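Local coordinates for protein tubulin-specific chaperone A (Saccharomyces cerevisiae, PDB 1QSD) that binds beta-tubulin and takes part in an early step of the tubulin folding pathway, at residues 9-12 with 13-17; 17-20 with 21-25; 52-55 with 56-60; 68-71 with 72-76; 76-79 with 80-83. All coordinates share one frame; numbering follows the deposited sequence.

From the N terminus, contacts 1 and 2 follow each other along helix 5-39 and share T17. Contacts 3, 4 and 5 come later, on helix 45-81, and contacts 4 and 5 share L76. Each is local along one helix, contact 5 running off its end into a loop, so none closes a long loop, and none encloses or crosses another. The ties between the helices are lateral. Contact 1 packs against contact 4 through L16 with F72 and through L13 with L76, and K9 bridges to D75. It also meets contact 5, K9 against F79. Contact 2 reaches contact 4 at I69. Contact 3 lies at the far end, its centre about 37 Å from that of contact 5. Contacts 1 to 4 also reach the second subunit.

Contact 1 of 5, residues 9-12 with 13-17; sequences KVKA and LKRLT
K11 O is gripped twice by R15, once by the backbone and once by the side chain. R15 N donates to it over 2.9 Å in the regular i to i+4 pattern of an alpha helix, here the long helix 5-39. R15 NH1 adds a second bond to K11 O at 3.1 Å, bent to 136° at the hydrogen. It meets a lone pair in the carbonyl plane, and the oxygen lies near the guanidinium plane. The R15 chain reaches back this way because it folds at its second torsion (chi2 -39°). The guanidinium then lies alongside the K11 stem, with NH1 3.4 Å from K11 CB.

V10 and K14 run side by side one turn apart. The aliphatic part of K14 lies along V10, and K14 CE approaches V10 CG1 to 3.7 Å. With an alanine in place of K14, V10 CG1 would probably lose this cover, and the weak, long ion pair with D91 would go too. L16 touches helix 45-81, V10 and K14 touch helix 90-104, and L13 touches both. K9 NZ forms salt bridges with D75 and with D47 of the second subunit. Nearer the backbone, K14 CG sits 3.3 Å from V10 O.

Contact 2 of 5, residues 17-20 with 21-25; sequences TKEE and GYYQQ
E19 and Y23 lie side by side and point the same way, one turn apart on the alpha helix 5-39. E19 CG sits over one face of the Y23 ring, 4.1 Å from its centroid and offset toward the rim, a CH-pi contact. The glutamate chain is extended, with its CG anti to the backbone N (chi1 167°), and it runs on along the tyrosine. Its carboxylate therefore arrives at the phenol end, where OE1 lies 3.3 Å from Y23 OH. The carboxylate and ring planes stand 56° apart. E26 of the second subunit brings a like charge close to E19 OE1, which would be expected to disfavour a full charge on both acids. Y23 also packs on that E26, so this pair lies at the subunit interface.

K18 and Y22 meet at an angle instead. The extended lysine chain brings CE to 3.1 Å from Y22 OH. Closer to the backbone, K18 O lies over a face of the Y22 ring.

E20 and Q24 also lean across one another; E20 touches L65 and L102, and Q24 touches L62. Their carboxylate and amide planes are 30° apart. E20 OE2 comes within 2.9 Å of Q24 NE2, but the angle is too poor for a hydrogen bond. The partner that E20 OE2 does bond is Y66 OH, which also receives a weak bond from Q24 NE2. The E20 chain bends at its second torsion, and OE1 ends 3.2 Å from G21 N, again at too poor an angle for a hydrogen bond.

Contact 3 of 5, residues 52-55 with 56-60; sequences EEVL and DDTKR
This is a local contact between successive turns of helix 45-81, where L55 lies against K59 and T58 folds back on V54. One side meets helix 5-39 and another meets the second subunit. The side chains of L55 and K59 meet through carbon, and K59 N bonds L55 O at 3.0 Å. The lysine chain is extended, and its CE passes 4.1 Å from L55 CG. L55 also touches Q30 and E31, and K59 touches L27.

V54 O accepts T58 N over 3.1 Å in a nearly straight bond (173°), and D57 N adds a weak one. T58 OG1 lies 3.2 Å from the same oxygen. It is placed there by chi1 -56°, which sets OG1 beside its own backbone N and aims it toward the preceding turn. Whether its proton goes to V54 O is not settled, but OG1 is also hydrogen-bonded to Q30 NE2. This buried hydroxyl thus links two long antiparallel helices of the bundle.

On the interface side, V54 packs against F72 of the second subunit and T58 against its Y23. D57 OD2 lies 3.1 Å from E53 O, two acceptors facing each other. The D57 carboxylate forms a salt bridge through OD1 with K68 NZ of the second subunit. That lysine is likely to offset the local build-up of negative charge. At the N-terminal end of this contact, E52 forms salt bridges with K49 and K38.

Contact 4 of 5, residues 68-71 with 72-76; sequences KIRE and FKEDL
F72 lies back against K68 O, and its side chain meets that oxygen almost atom by atom. CB lies 3.3 Å from K68 O, and CG is equally near. CD1 comes closest, at 3.0 Å, and CE1 is already drawing away. CD1 is also near the E71 carbonyl carbon, which sits at the ring's edge. The torsion chi1 of -74° places CG beside the F72 backbone N, and this turns the ring back toward the preceding turn. The same K68 O takes the backbone bond from F72 N at 2.9 Å. Farther out, the ring packs on L16 of helix 5-39. It also makes a cation-pi contact with K50 of the second subunit.

On another side of the helix, R70 and E74 approach across each other. R70 is extended from CG to NE, and E74 OE1 reaches R70 NE at 3.7 Å, a long salt bridge. The guanidinium and carboxylate planes are 73° apart, so the two groups do not lie flat together. The E74 stem is nearer to the backbone, with CG 3.2 Å from R70 O.

K68 and D75 find partners across the subunit interface. K68 NZ bridges to D57 of the second subunit and bonds E53 O there. D75 OD1 forms salt bridges with K9 of the same chain and K50 of the second subunit. I69, R70 and K73 touch helix 90-104, and L76 touches it as well as helix 5-39. The segment is thus part of a long antiparallel helix of the bundle, packed between its neighbours and the second subunit.

Contact 5 of 5, residues 76-79 with 80-83; sequences LEQF and LKTY
F79 and Y83 bring their rings together where helix 45-81 runs out. Both have CG anti to the backbone N, F79 with chi1 176° and Y83 with chi1 -174°. The side chains cross, and F79 CE2 comes 3.7 Å from Y83 CD1. The ring planes are 37° apart, an oblique pair that is neither stacked nor edge-to-face. An alanine at F79 would probably leave that side of the Y83 ring without its partner and open a gap beside K9 and L6.

L80 is turned differently, with chi1 -72°. Its CG is set beside its own N and 3.4 Å from L76 O, which also accepts L80 N. The backbone bonds then weaken, K81 N to E77 O and T82 N to F79 O both being weak. T82 OG1 sits between its backbone N and carbonyl carbon, where two waters reach it. One water donates to F79 O at 2.7 Å and bonds T82 OG1; the other links OG1 to Q78 O.

Y83 OH is hydrogen-bonded to E87 N in the loop beyond. L76 and L80 lie on I96 of helix 90-104, while F79 rests on Q5, L6 and K9 of helix 5-39.

Contact 1 of 5, residues 9-12 with 13-17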
# COMPACT_ATOMS: atom_id res chain seq x y z
N LYS A 9 -11.79 -11.65 -15.53
CA LYS A 9 -12.51 -11.49 -14.26
C LYS A 9 -11.84 -12.29 -13.13
O LYS A 9 -11.61 -11.75 -12.06
CB LYS A 9 -13.98 -11.86 -14.41
CG LYS A 9 -14.74 -10.91 -15.34
CD LYS A 9 -16.20 -11.19 -15.39
CE LYS A 9 -16.88 -10.28 -16.41
NZ LYS A 9 -16.71 -8.82 -16.11
N VAL A 10 -11.44 -13.53 -13.39
CA VAL A 10 -10.77 -14.33 -12.38
C VAL A 10 -9.50 -13.65 -11.92
O VAL A 10 -9.30 -13.44 -10.73
CB VAL A 10 -10.42 -15.73 -12.88
CG1 VAL A 10 -9.63 -16.47 -11.83
CG2 VAL A 10 -11.68 -16.51 -13.23
N LYS A 11 -8.63 -13.28 -12.86
CA LYS A 11 -7.37 -12.62 -12.53
C LYS A 11 -7.56 -11.30 -11.79
O LYS A 11 -6.83 -11.01 -10.83
CB LYS A 11 -6.52 -12.41 -13.79
CG LYS A 11 -5.87 -13.69 -14.26
CD LYS A 11 -5.19 -13.53 -15.61
CE LYS A 11 -4.55 -14.85 -16.04
NZ LYS A 11 -3.97 -14.80 -17.42
N ALA A 12 -8.54 -10.53 -12.22
CA ALA A 12 -8.83 -9.26 -11.57
C ALA A 12 -9.03 -9.51 -10.07
O ALA A 12 -8.40 -8.85 -9.24
CB ALA A 12 -10.07 -8.62 -12.18
N LEU A 13 -9.83 -10.53 -9.74
CA LEU A 13 -10.14 -10.87 -8.36
C LEU A 13 -8.95 -11.45 -7.60
O LEU A 13 -8.69 -11.05 -6.46
CB LEU A 13 -11.31 -11.84 -8.28
CG LEU A 13 -11.73 -12.28 -6.85
CD1 LEU A 13 -12.11 -11.07 -5.94
CD2 LEU A 13 -12.90 -13.27 -6.93
N LYS A 14 -8.25 -12.40 -8.22
CA LYS A 14 -7.08 -13.02 -7.59
C LYS A 14 -6.00 -11.98 -7.27
O LYS A 14 -5.31 -12.07 -6.26
CB LYS A 14 -6.50 -14.15 -8.46
CG LYS A 14 -7.47 -15.31 -8.67
CD LYS A 14 -6.77 -16.64 -9.04
CE LYS A 14 -7.76 -17.83 -8.88
NZ LYS A 14 -7.19 -19.22 -8.99
N ARG A 15 -5.85 -10.97 -8.11
CA ARG A 15 -4.84 -9.97 -7.85
C ARG A 15 -5.25 -9.04 -6.73
O ARG A 15 -4.42 -8.59 -5.93
CB ARG A 15 -4.44 -9.28 -9.14
CG ARG A 15 -3.87 -10.32 -10.15
CD ARG A 15 -3.01 -11.39 -9.44
NE ARG A 15 -2.55 -12.52 -10.26
CZ ARG A 15 -3.32 -13.32 -11.00
NH1 ARG A 15 -4.64 -13.13 -11.06
NH2 ARG A 15 -2.79 -14.37 -11.62
N LEU A 16 -6.55 -8.85 -6.57
CA LEU A 16 -7.03 -8.01 -5.49
C LEU A 16 -6.81 -8.72 -4.14
O LEU A 16 -6.35 -8.12 -3.18
CB LEU A 16 -8.51 -7.65 -5.66
CG LEU A 16 -8.82 -6.32 -6.33
CD1 LEU A 16 -10.29 -5.98 -6.14
CD2 LEU A 16 -7.97 -5.25 -5.69
N THR A 17 -7.10 -10.02 -4.09
CA THR A 17 -6.91 -10.75 -2.85
C THR A 17 -5.43 -10.89 -2.50
O THR A 17 -5.08 -10.94 -1.33
CB THR A 17 -7.65 -12.12 -2.82
OG1 THR A 17 -7.00 -13.05 -3.69
CG2 THR A 17 -9.13 -11.95 -3.20

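Contact 2 of 5, residues 17-20 with 21-25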
# COMPACT_ATOMS: atom_id res chain seq x y z
N THR A 17 -7.10 -10.02 -4.09
CA THR A 17 -6.91 -10.75 -2.85
C THR A 17 -5.43 -10.89 -2.50
O THR A 17 -5.08 -10.94 -1.33
CB THR A 17 -7.65 -12.12 -2.82
OG1 THR A 17 -7.00 -13.05 -3.69
CG2 THR A 17 -9.13 -11.95 -3.20
N LYS A 18 -4.56 -10.94 -3.50
CA LYS A 18 -3.13 -11.02 -3.24
C LYS A 18 -2.61 -9.64 -2.75
O LYS A 18 -1.70 -9.56 -1.92
CB LYS A 18 -2.37 -11.45 -4.48
CG LYS A 18 -0.95 -11.91 -4.21
CD LYS A 18 -0.13 -12.09 -5.49
CE LYS A 18 1.30 -12.49 -5.15
NZ LYS A 18 2.20 -12.38 -6.33
N GLU A 19 -3.20 -8.55 -3.25
CA GLU A 19 -2.82 -7.19 -2.83
C GLU A 19 -3.17 -6.99 -1.33
O GLU A 19 -2.37 -6.46 -0.56
CB GLU A 19 -3.54 -6.15 -3.69
CG GLU A 19 -3.47 -4.73 -3.15
CD GLU A 19 -4.01 -3.67 -4.12
OE1 GLU A 19 -4.07 -2.48 -3.72
OE2 GLU A 19 -4.37 -4.02 -5.27
N GLU A 20 -4.37 -7.43 -0.93
CA GLU A 20 -4.83 -7.33 0.45
C GLU A 20 -3.83 -8.00 1.38
O GLU A 20 -3.57 -7.51 2.48
CB GLU A 20 -6.19 -8.02 0.59
CG GLU A 20 -6.87 -7.87 1.93
CD GLU A 20 -6.57 -9.00 2.91
OE1 GLU A 20 -5.90 -9.99 2.55
OE2 GLU A 20 -7.04 -8.90 4.06
N GLY A 21 -3.31 -9.15 0.96
CA GLY A 21 -2.33 -9.87 1.76
C GLY A 21 -1.05 -9.09 1.89
O GLY A 21 -0.40 -9.12 2.93
N TYR A 22 -0.66 -8.41 0.83
CA TYR A 22 0.54 -7.58 0.82
C TYR A 22 0.37 -6.43 1.80
O TYR A 22 1.22 -6.20 2.65
CB TYR A 22 0.80 -7.04 -0.59
CG TYR A 22 1.48 -8.05 -1.48
CD1 TYR A 22 1.85 -9.31 -0.99
CD2 TYR A 22 1.83 -7.73 -2.80
CE1 TYR A 22 2.53 -10.23 -1.78
CE2 TYR A 22 2.52 -8.64 -3.61
CZ TYR A 22 2.87 -9.89 -3.09
OH TYR A 22 3.55 -10.80 -3.87
N TYR A 23 -0.75 -5.72 1.68
CA TYR A 23 -1.05 -4.60 2.55
C TYR A 23 -1.22 -5.04 4.01
O TYR A 23 -0.89 -4.30 4.94
CB TYR A 23 -2.31 -3.87 2.06
CG TYR A 23 -2.12 -3.00 0.83
CD1 TYR A 23 -1.18 -3.32 -0.17
CD2 TYR A 23 -2.89 -1.85 0.65
CE1 TYR A 23 -1.01 -2.49 -1.31
CE2 TYR A 23 -2.73 -1.03 -0.47
CZ TYR A 23 -1.80 -1.34 -1.45
OH TYR A 23 -1.70 -0.47 -2.52
N GLN A 24 -1.70 -6.27 4.22
CA GLN A 24 -1.88 -6.79 5.56
C GLN A 24 -0.54 -7.07 6.24
O GLN A 24 -0.46 -7.10 7.46
CB GLN A 24 -2.75 -8.05 5.54
CG GLN A 24 -3.72 -8.20 6.73
CD GLN A 24 -4.94 -7.28 6.65
OE1 GLN A 24 -5.48 -6.86 7.68
NE2 GLN A 24 -5.39 -6.98 5.44
N GLN A 25 0.51 -7.29 5.44
CA GLN A 25 1.86 -7.53 5.97
C GLN A 25 2.44 -6.20 6.48
O GLN A 25 3.05 -6.14 7.54
CB GLN A 25 2.81 -8.05 4.88
CG GLN A 25 2.37 -9.29 4.12
CD GLN A 25 3.22 -9.57 2.87
OE1 GLN A 25 3.46 -10.73 2.52
NE2 GLN A 25 3.66 -8.51 2.20

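Contact 3 of 5, residues 52-55 with 56-60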
# COMPACT_ATOMS: atom_id res chain seq x y z
N GLU A 52 2.10 6.76 14.94
CA GLU A 52 0.70 6.37 15.05
C GLU A 52 -0.08 6.89 13.86
O GLU A 52 -0.84 6.14 13.24
CB GLU A 52 0.08 6.89 16.36
CG GLU A 52 0.63 6.21 17.61
CD GLU A 52 -0.09 6.58 18.90
OE1 GLU A 52 -0.61 5.66 19.56
OE2 GLU A 52 -0.12 7.79 19.25
N GLU A 53 0.13 8.16 13.53
CA GLU A 53 -0.51 8.83 12.42
C GLU A 53 -0.27 8.02 11.13
O GLU A 53 -1.20 7.83 10.35
CB GLU A 53 0.07 10.24 12.28
CG GLU A 53 0.77 10.53 10.93
CD GLU A 53 1.90 11.55 11.04
OE1 GLU A 53 1.66 12.76 10.81
OE2 GLU A 53 3.04 11.14 11.32
N VAL A 54 0.95 7.54 10.92
CA VAL A 54 1.27 6.77 9.72
C VAL A 54 0.48 5.47 9.74
O VAL A 54 -0.12 5.08 8.73
CB VAL A 54 2.79 6.47 9.58
CG1 VAL A 54 3.03 5.41 8.50
CG2 VAL A 54 3.53 7.74 9.20
N LEU A 55 0.43 4.81 10.90
CA LEU A 55 -0.32 3.57 11.00
C LEU A 55 -1.77 3.80 10.59
O LEU A 55 -2.30 3.07 9.75
CB LEU A 55 -0.25 2.99 12.43
CG LEU A 55 -0.98 1.65 12.63
CD1 LEU A 55 -0.33 0.58 11.78
CD2 LEU A 55 -0.99 1.23 14.08
N ASP A 56 -2.38 4.87 11.11
CA ASP A 56 -3.78 5.21 10.82
C ASP A 56 -4.03 5.35 9.33
O ASP A 56 -5.10 5.01 8.85
CB ASP A 56 -4.20 6.51 11.53
CG ASP A 56 -4.25 6.40 13.05
OD1 ASP A 56 -4.45 7.44 13.71
OD2 ASP A 56 -4.08 5.30 13.61
N ASP A 57 -3.06 5.91 8.62
CA ASP A 57 -3.19 6.09 7.18
C ASP A 57 -3.23 4.73 6.51
O ASP A 57 -4.15 4.44 5.74
CB ASP A 57 -2.04 6.93 6.64
CG ASP A 57 -2.26 8.41 6.86
OD1 ASP A 57 -1.88 9.21 5.98
OD2 ASP A 57 -2.84 8.77 7.91
N THR A 58 -2.25 3.89 6.82
CA THR A 58 -2.17 2.54 6.28
C THR A 58 -3.53 1.86 6.46
O THR A 58 -4.11 1.35 5.52
CB THR A 58 -1.09 1.74 7.00
OG1 THR A 58 0.16 2.44 6.90
CG2 THR A 58 -0.94 0.36 6.40
N LYS A 59 -4.07 1.90 7.67
CA LYS A 59 -5.36 1.29 7.95
C LYS A 59 -6.51 1.80 7.07
O LYS A 59 -7.34 1.00 6.62
CB LYS A 59 -5.74 1.49 9.42
CG LYS A 59 -4.97 0.64 10.41
CD LYS A 59 -5.41 0.94 11.83
CE LYS A 59 -4.76 -0.02 12.82
NZ LYS A 59 -5.19 0.26 14.23
N ARG A 60 -6.56 3.10 6.79
CA ARG A 60 -7.65 3.67 5.99
C ARG A 60 -7.77 3.03 4.59
O ARG A 60 -8.84 2.98 3.98
CB ARG A 60 -7.47 5.21 5.91
CG ARG A 60 -6.87 5.76 4.61
CD ARG A 60 -6.14 7.11 4.77
NE ARG A 60 -6.85 8.06 5.63
CZ ARG A 60 -6.25 9.04 6.31
NH1 ARG A 60 -4.94 9.19 6.22
NH2 ARG A 60 -6.95 9.83 7.12

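Contact 4 of 5, residues 68-71 with 72-76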
# COMPACT_ATOMS: atom_id res chain seq x y z
N LYS A 68 -13.83 -3.25 -2.89
CA LYS A 68 -13.50 -3.69 -4.25
C LYS A 68 -13.39 -5.18 -4.40
O LYS A 68 -13.69 -5.71 -5.45
CB LYS A 68 -12.25 -2.98 -4.77
CG LYS A 68 -12.54 -1.54 -5.09
CD LYS A 68 -11.39 -0.86 -5.73
CE LYS A 68 -11.70 0.61 -5.93
NZ LYS A 68 -10.49 1.33 -6.45
N ILE A 69 -12.96 -5.86 -3.36
CA ILE A 69 -12.90 -7.31 -3.41
C ILE A 69 -14.35 -7.85 -3.50
O ILE A 69 -14.64 -8.74 -4.31
CB ILE A 69 -12.16 -7.89 -2.18
CG1 ILE A 69 -10.66 -7.62 -2.33
CG2 ILE A 69 -12.39 -9.39 -2.04
CD1 ILE A 69 -9.82 -8.22 -1.23
N ARG A 70 -15.27 -7.24 -2.76
CA ARG A 70 -16.66 -7.66 -2.82
C ARG A 70 -17.24 -7.40 -4.21
O ARG A 70 -17.83 -8.30 -4.80
CB ARG A 70 -17.47 -6.94 -1.75
CG ARG A 70 -18.92 -7.36 -1.73
CD ARG A 70 -19.73 -6.32 -1.02
NE ARG A 70 -20.91 -6.95 -0.44
CZ ARG A 70 -20.96 -7.43 0.80
NH1 ARG A 70 -19.88 -7.34 1.59
NH2 ARG A 70 -22.08 -7.97 1.26
N GLU A 71 -17.06 -6.19 -4.75
CA GLU A 71 -17.55 -5.85 -6.10
C GLU A 71 -16.99 -6.81 -7.14
O GLU A 71 -17.72 -7.31 -7.98
CB GLU A 71 -17.11 -4.43 -6.51
CG GLU A 71 -17.64 -3.31 -5.66
CD GLU A 71 -17.02 -1.96 -6.02
OE1 GLU A 71 -17.23 -1.02 -5.24
OE2 GLU A 71 -16.33 -1.85 -7.06
N PHE A 72 -15.69 -7.03 -7.10
CA PHE A 72 -15.07 -7.93 -8.05
C PHE A 72 -15.61 -9.34 -7.88
O PHE A 72 -15.80 -10.07 -8.87
CB PHE A 72 -13.56 -7.89 -7.93
CG PHE A 72 -12.93 -6.64 -8.49
CD1 PHE A 72 -13.60 -5.41 -8.42
CD2 PHE A 72 -11.65 -6.67 -9.04
CE1 PHE A 72 -13.00 -4.24 -8.90
CE2 PHE A 72 -11.04 -5.52 -9.51
CZ PHE A 72 -11.72 -4.30 -9.44
N LYS A 73 -15.89 -9.71 -6.63
CA LYS A 73 -16.43 -11.03 -6.32
C LYS A 73 -17.83 -11.16 -6.91
O LYS A 73 -18.14 -12.14 -7.59
CB LYS A 73 -16.53 -11.25 -4.80
CG LYS A 73 -16.90 -12.68 -4.43
CD LYS A 73 -17.15 -12.82 -2.96
CE LYS A 73 -18.62 -12.75 -2.66
NZ LYS A 73 -19.11 -11.37 -2.83
N GLU A 74 -18.65 -10.15 -6.70
CA GLU A 74 -20.01 -10.16 -7.18
C GLU A 74 -20.10 -10.15 -8.70
O GLU A 74 -21.03 -10.72 -9.28
CB GLU A 74 -20.79 -9.01 -6.57
CG GLU A 74 -20.89 -9.12 -5.06
CD GLU A 74 -21.86 -8.14 -4.43
OE1 GLU A 74 -22.45 -8.50 -3.39
OE2 GLU A 74 -22.03 -7.02 -4.97
N ASP A 75 -19.14 -9.48 -9.33
CA ASP A 75 -19.09 -9.41 -10.77
C ASP A 75 -18.79 -10.80 -11.32
O ASP A 75 -19.45 -11.25 -12.26
CB ASP A 75 -18.01 -8.43 -11.21
CG ASP A 75 -18.01 -8.21 -12.72
OD1 ASP A 75 -16.92 -8.30 -13.33
OD2 ASP A 75 -19.10 -7.95 -13.30
N LEU A 76 -17.84 -11.49 -10.70
CA LEU A 76 -17.47 -12.83 -11.13
C LEU A 76 -18.62 -13.82 -10.88
O LEU A 76 -18.92 -14.65 -11.74
CB LEU A 76 -16.16 -13.26 -10.45
CG LEU A 76 -15.51 -14.61 -10.79
CD1 LEU A 76 -15.47 -14.83 -12.30
CD2 LEU A 76 -14.11 -14.70 -10.18

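Contact 5 of 5, residues 76-79 with 80-83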
# COMPACT_ATOMS: atom_id res chain seq x y z
N LEU A 76 -17.84 -11.49 -10.70
CA LEU A 76 -17.47 -12.83 -11.13
C LEU A 76 -18.62 -13.82 -10.88
O LEU A 76 -18.92 -14.65 -11.74
CB LEU A 76 -16.16 -13.26 -10.45
CG LEU A 76 -15.51 -14.61 -10.79
CD1 LEU A 76 -15.47 -14.83 -12.30
CD2 LEU A 76 -14.11 -14.70 -10.18
N GLU A 77 -19.25 -13.72 -9.72
CA GLU A 77 -20.37 -14.59 -9.37
C GLU A 77 -21.51 -14.38 -10.37
O GLU A 77 -22.10 -15.35 -10.85
CB GLU A 77 -20.88 -14.27 -7.96
CG GLU A 77 -19.89 -14.57 -6.83
CD GLU A 77 -20.46 -14.31 -5.42
OE1 GLU A 77 -20.76 -13.13 -5.09
OE2 GLU A 77 -20.60 -15.28 -4.64
N GLN A 78 -21.84 -13.14 -10.68
CA GLN A 78 -22.91 -12.87 -11.64
C GLN A 78 -22.58 -13.40 -13.05
O GLN A 78 -23.43 -13.97 -13.74
CB GLN A 78 -23.21 -11.37 -11.68
CG GLN A 78 -24.56 -11.03 -12.33
CD GLN A 78 -25.83 -11.44 -11.51
OE1 GLN A 78 -26.94 -10.97 -11.80
NE2 GLN A 78 -25.66 -12.29 -10.49
N PHE A 79 -21.32 -13.24 -13.47
CA PHE A 79 -20.89 -13.71 -14.78
C PHE A 79 -21.09 -15.23 -14.88
O PHE A 79 -21.62 -15.72 -15.86
CB PHE A 79 -19.42 -13.32 -14.98
CG PHE A 79 -18.82 -13.82 -16.27
CD1 PHE A 79 -18.98 -13.11 -17.46
CD2 PHE A 79 -18.05 -14.99 -16.29
CE1 PHE A 79 -18.39 -13.56 -18.65
CE2 PHE A 79 -17.45 -15.45 -17.49
CZ PHE A 79 -17.62 -14.73 -18.66
N LEU A 80 -20.73 -15.95 -13.82
CA LEU A 80 -20.85 -17.39 -13.79
C LEU A 80 -22.28 -17.93 -13.86
O LEU A 80 -22.49 -19.00 -14.39
CB LEU A 80 -20.12 -17.96 -12.57
CG LEU A 80 -18.60 -17.93 -12.60
CD1 LEU A 80 -18.05 -18.34 -11.22
CD2 LEU A 80 -18.08 -18.87 -13.71
N LYS A 81 -23.25 -17.20 -13.33
CA LYS A 81 -24.65 -17.66 -13.36
C LYS A 81 -25.20 -17.92 -14.75
O LYS A 81 -26.18 -18.65 -14.89
CB LYS A 81 -25.59 -16.68 -12.68
CG LYS A 81 -25.48 -16.66 -11.20
CD LYS A 81 -26.44 -15.64 -10.63
CE LYS A 81 -26.07 -15.26 -9.21
NZ LYS A 81 -26.91 -14.15 -8.72
N THR A 82 -24.63 -17.27 -15.75
CA THR A 82 -25.10 -17.41 -17.12
C THR A 82 -24.01 -17.87 -18.08
O THR A 82 -24.18 -17.75 -19.30
CB THR A 82 -25.68 -16.09 -17.66
OG1 THR A 82 -24.71 -15.04 -17.50
CG2 THR A 82 -26.97 -15.70 -16.93
N TYR A 83 -22.93 -18.42 -17.54
CA TYR A 83 -21.83 -18.88 -18.36
C TYR A 83 -22.16 -20.16 -19.12
O TYR A 83 -22.64 -21.14 -18.54
CB TYR A 83 -20.58 -19.09 -17.51
CG TYR A 83 -19.34 -19.43 -18.31
CD1 TYR A 83 -18.77 -18.50 -19.17
CD2 TYR A 83 -18.75 -20.68 -18.18
CE1 TYR A 83 -17.62 -18.81 -19.88
CE2 TYR A 83 -17.60 -20.99 -18.88
CZ TYR A 83 -17.04 -20.05 -19.73
OH TYR A 83 -15.90 -20.35 -20.42
O HOH W 1 -25.26 -12.96 -16.14
O HOH W 2 -22.16 -14.80 -18.34